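HTH-type transcriptional regulator Rv1985c/MT2039 (Mycobacterium tuberculosis, PDB 3ISP) binds DNA as a homodimeric LysR-type transcription factor, probably activating expression of the exporter LysE and repressing its own gene. Local coordinates at the interface of chains A and B. Sequence-based numbering; all coordinates share one arbitrary frame. Chains: chain A/B, HTH-type transcriptional regulator Rv1985c/MT2039.

Both contacts belong to the interface between chains A and B of this homodimeric regulator, and their C-alpha centres lie about 15 Å apart. B:Met86, just past the end of helix 66-85 of chain B, is common to the two. In contact 1 that helix end meets helix 66-82 and a loop residue of chain A through a salt bridge flanked by prolines. Contact 2 is apolar and brings the DNA-binding region of chain A against the regulatory domain of chain B. The interface as a whole is not an exact two-fold; B:Met86 connects the end of B's linker helix to the contact that B's regulatory domain makes on chain A.

Contact 1: the interface of chains A and B. Residues chain A 67, 70, 153; chain B 82, 85-86.
B:Glu85 reaches across to A:Arg70 and slips its carboxylate between two prolines of chain A. The salt bridge runs tip to tip: NH2 of the A:Arg70 guanidinium gives a hydrogen bond to the carboxylate oxygen OE1 of B:Glu85 at 2.7 Å, with 145° at the hydrogen. The donor approaches OE1 almost end-on to the C-O bond, and OE1 lies somewhat off the guanidinium plane, the two flat groups being turned 34° from one another. B:Glu85 gets there by stretching out, its CG anti to the backbone N (chi1 -178°) and the rest of the chain extended. A:Arg70 also starts anti but bends at chi3, which swings its head toward the partner.

A:Pro153 stands at about a right angle to the B:Glu85 side chain, with CB of A:Pro153 3.6 Å from the carboxyl carbon CD of B:Glu85. The ring of A:Pro67 crosses the same side chain obliquely, its CG 3.9 Å from OE1 of B:Glu85. Within chain A, the backbone oxygen O of A:Pro153 sits over one guanidinium face, toward the border of the group, and could help to stabilise its charge; that of A:Pro67 is more distant, over the opposite face.

Helices 66-82 and 66-85 are the long LysR-family linker helices, which pair in the dimer; the bridge ties the end of B's to the start of A's, beside the loop carrying A:Pro153.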
loop_
_atom_site.group_PDB
_atom_site.type_symbol
_atom_site.label_atom_id
_atom_site.label_comp_id
_atom_site.label_asym_id
_atom_site.label_seq_id
_atom_site.Cartn_x
_atom_site.Cartn_y
_atom_site.Cartn_z
ATOM N N PRO A 67 -2.070 -8.108 -18.771
ATOM C CA PRO A 67 -1.545 -8.887 -19.897
ATOM C C PRO A 67 -2.030 -8.421 -21.280
ATOM O O PRO A 67 -1.256 -8.456 -22.231
ATOM C CB PRO A 67 -2.041 -10.298 -19.600
ATOM C CG PRO A 67 -2.197 -10.326 -18.115
ATOM C CD PRO A 67 -2.680 -8.969 -17.743
ATOM N N ARG A 70 -0.087 -5.248 -22.247
ATOM C CA ARG A 70 1.173 -5.657 -22.838
ATOM C C ARG A 70 0.932 -6.135 -24.263
ATOM O O ARG A 70 1.611 -5.706 -25.196
ATOM C CB ARG A 70 1.800 -6.774 -22.002
ATOM C CG ARG A 70 3.120 -7.280 -22.531
ATOM C CD ARG A 70 3.805 -8.205 -21.539
ATOM N NE ARG A 70 3.129 -9.494 -21.471
ATOM C CZ ARG A 70 2.362 -9.883 -20.459
ATOM N NH1 ARG A 70 2.181 -9.087 -19.407
ATOM N NH2 ARG A 70 1.788 -11.076 -20.501
ATOM N N PRO A 153 6.610 -11.972 -17.149
ATOM C CA PRO A 153 5.624 -12.383 -18.162
ATOM C C PRO A 153 5.802 -11.697 -19.520
ATOM O O PRO A 153 5.821 -10.465 -19.601
ATOM C CB PRO A 153 4.294 -11.964 -17.531
ATOM C CG PRO A 153 4.537 -12.088 -16.067
ATOM C CD PRO A 153 5.979 -11.717 -15.842
ATOM N N ALA B 82 -0.807 -14.891 -23.559
ATOM C CA ALA B 82 -1.446 -13.842 -22.774
ATOM C C ALA B 82 -2.687 -14.383 -22.082
ATOM O O ALA B 82 -2.838 -14.268 -20.870
ATOM C CB ALA B 82 -1.818 -12.682 -23.664
ATOM N N GLU B 85 -1.876 -16.654 -19.022
ATOM C CA GLU B 85 -1.583 -15.886 -17.814
ATOM C C GLU B 85 -2.817 -15.378 -17.058
ATOM O O GLU B 85 -2.867 -15.461 -15.829
ATOM C CB GLU B 85 -0.648 -14.716 -18.136
ATOM C CG GLU B 85 -0.255 -13.901 -16.916
ATOM C CD GLU B 85 0.798 -12.858 -17.230
ATOM O OE1 GLU B 85 1.027 -12.583 -18.427
ATOM O OE2 GLU B 85 1.393 -12.314 -16.278
ATOM N N MET B 86 -3.800 -14.848 -17.782
ATOM C CA MET B 86 -5.006 -14.315 -17.145
ATOM C C MET B 86 -6.087 -15.380 -16.952
ATOM O O MET B 86 -5.875 -16.563 -17.235
ATOM C CB MET B 86 -5.561 -13.119 -17.931
ATOM C CG MET B 86 -5.685 -13.347 -19.429
ATOM S SD MET B 86 -6.795 -12.146 -20.174
ATOM C CE MET B 86 -8.093 -12.143 -18.962
#

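Contact 2: the interface of chains A and B. Residues chain A 49-51; chain B 86, 271, 273, 278.
A:Val51 sets a methyl on the indole of B:Trp271, joining the winged helix-turn-helix region of one LysR-family subunit to the regulatory domain of the other. This is a CH-pi contact: CG2 of A:Val51 lies over the face of the five-membered ring, 3.4 Å from its centroid, and CB of A:Val51 follows on the same face, above CE2 of B:Trp271 at 4.0 Å. At A:Val51, CG1 is anti to the backbone N (chi1 161°) while CG2 is anti to the carbonyl carbon, and it is this second branch that points at the indole.

The remaining packing is van der Waals contact of methyl groups with side chain and backbone. The terminal methyl CE of B:Met86 touches CG of A:Gln50 at 3.4 Å, the two side chains running antiparallel alongside each other. B:Met86 is bent at chi3 (-43°), turning its methyl toward A:Gln50. On another flank of the loop, CD1 of B:Leu273 presses on the backbone, 3.5 Å from the carbonyl carbon C of A:Gly49, and also approaches CA of A:Gln50. B:Ile278, from helix 276-288, adds a marginal touch through CD1.

Polar groups take part by proximity alone, since no N or O of the A:Gly49 to A:Val51 loop comes within bonding distance of the chain B residues it packs on. The side-chain oxygen OE1 of A:Gln50 lies beyond the rim of the six-membered ring of B:Trp271, 3.9 Å from CZ3 and tilted from the ring plane, with amide and indole planes 62° apart. A:Gly49 to A:Val51 form the loop after helix 34-48, whereas B:Trp271 closes strand 262-271.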
loop_
_atom_site.group_PDB
_atom_site.type_symbol
_atom_site.label_atom_id
_atom_site.label_comp_id
_atom_site.label_asym_id
_atom_site.label_seq_id
_atom_site.Cartn_x
_atom_site.Cartn_y
_atom_site.Cartn_z
ATOM N N GLY A 49 -13.649 -12.783 -20.810
ATOM C CA GLY A 49 -14.447 -13.271 -19.705
ATOM C C GLY A 49 -14.161 -12.570 -18.404
ATOM O O GLY A 49 -14.590 -13.025 -17.347
ATOM N N GLN A 50 -13.459 -11.447 -18.494
ATOM C CA GLN A 50 -12.988 -10.708 -17.327
ATOM C C GLN A 50 -13.279 -9.224 -17.477
ATOM O O GLN A 50 -13.308 -8.682 -18.577
ATOM C CB GLN A 50 -11.479 -10.885 -17.172
ATOM C CG GLN A 50 -11.012 -12.312 -17.148
ATOM C CD GLN A 50 -10.861 -12.861 -15.746
ATOM O OE1 GLN A 50 -10.798 -12.112 -14.761
ATOM N NE2 GLN A 50 -10.782 -14.181 -15.649
ATOM N N VAL A 51 -13.493 -8.553 -16.367
ATOM C CA VAL A 51 -13.558 -7.118 -16.430
ATOM C C VAL A 51 -12.109 -6.655 -16.560
ATOM O O VAL A 51 -11.228 -7.201 -15.885
ATOM C CB VAL A 51 -14.261 -6.565 -15.194
ATOM C CG1 VAL A 51 -13.946 -5.095 -14.996
ATOM C CG2 VAL A 51 -15.752 -6.796 -15.330
ATOM N N MET B 86 -3.800 -14.848 -17.782
ATOM C CA MET B 86 -5.006 -14.315 -17.145
ATOM C C MET B 86 -6.087 -15.380 -16.952
ATOM O O MET B 86 -5.875 -16.563 -17.235
ATOM C CB MET B 86 -5.561 -13.119 -17.931
ATOM C CG MET B 86 -5.685 -13.347 -19.429
ATOM S SD MET B 86 -6.795 -12.146 -20.174
ATOM C CE MET B 86 -8.093 -12.143 -18.962
ATOM N N TRP B 271 -20.419 -9.770 -12.796
ATOM C CA TRP B 271 -20.114 -9.175 -14.085
ATOM C C TRP B 271 -21.155 -9.581 -15.132
ATOM O O TRP B 271 -21.487 -10.773 -15.281
ATOM C CB TRP B 271 -18.687 -9.534 -14.542
ATOM C CG TRP B 271 -17.599 -9.125 -13.560
ATOM C CD1 TRP B 271 -17.650 -8.098 -12.667
ATOM C CD2 TRP B 271 -16.302 -9.731 -13.400
ATOM N NE1 TRP B 271 -16.482 -8.037 -11.950
ATOM C CE2 TRP B 271 -15.635 -9.023 -12.380
ATOM C CE3 TRP B 271 -15.644 -10.807 -14.014
ATOM C CZ2 TRP B 271 -14.341 -9.353 -11.958
ATOM C CZ3 TRP B 271 -14.358 -11.135 -13.595
ATOM C CH2 TRP B 271 -13.720 -10.409 -12.575
ATOM N N LEU B 273 -21.228 -10.325 -18.151
ATOM C CA LEU B 273 -20.516 -10.916 -19.259
ATOM C C LEU B 273 -21.089 -12.302 -19.388
ATOM O O LEU B 273 -21.526 -12.890 -18.399
ATOM C CB LEU B 273 -19.032 -11.054 -18.926
ATOM C CG LEU B 273 -18.207 -9.805 -18.653
ATOM C CD1 LEU B 273 -16.792 -10.194 -18.237
ATOM C CD2 LEU B 273 -18.190 -8.909 -19.886
ATOM N N ILE B 278 -18.789 -17.661 -14.956
ATOM C CA ILE B 278 -19.708 -16.756 -14.302
ATOM C C ILE B 278 -21.074 -17.403 -14.120
ATOM O O ILE B 278 -21.752 -17.187 -13.117
ATOM C CB ILE B 278 -19.859 -15.457 -15.106
ATOM C CG1 ILE B 278 -18.664 -14.544 -14.855
ATOM C CG2 ILE B 278 -21.134 -14.737 -14.730
ATOM C CD1 ILE B 278 -18.505 -13.476 -15.905
#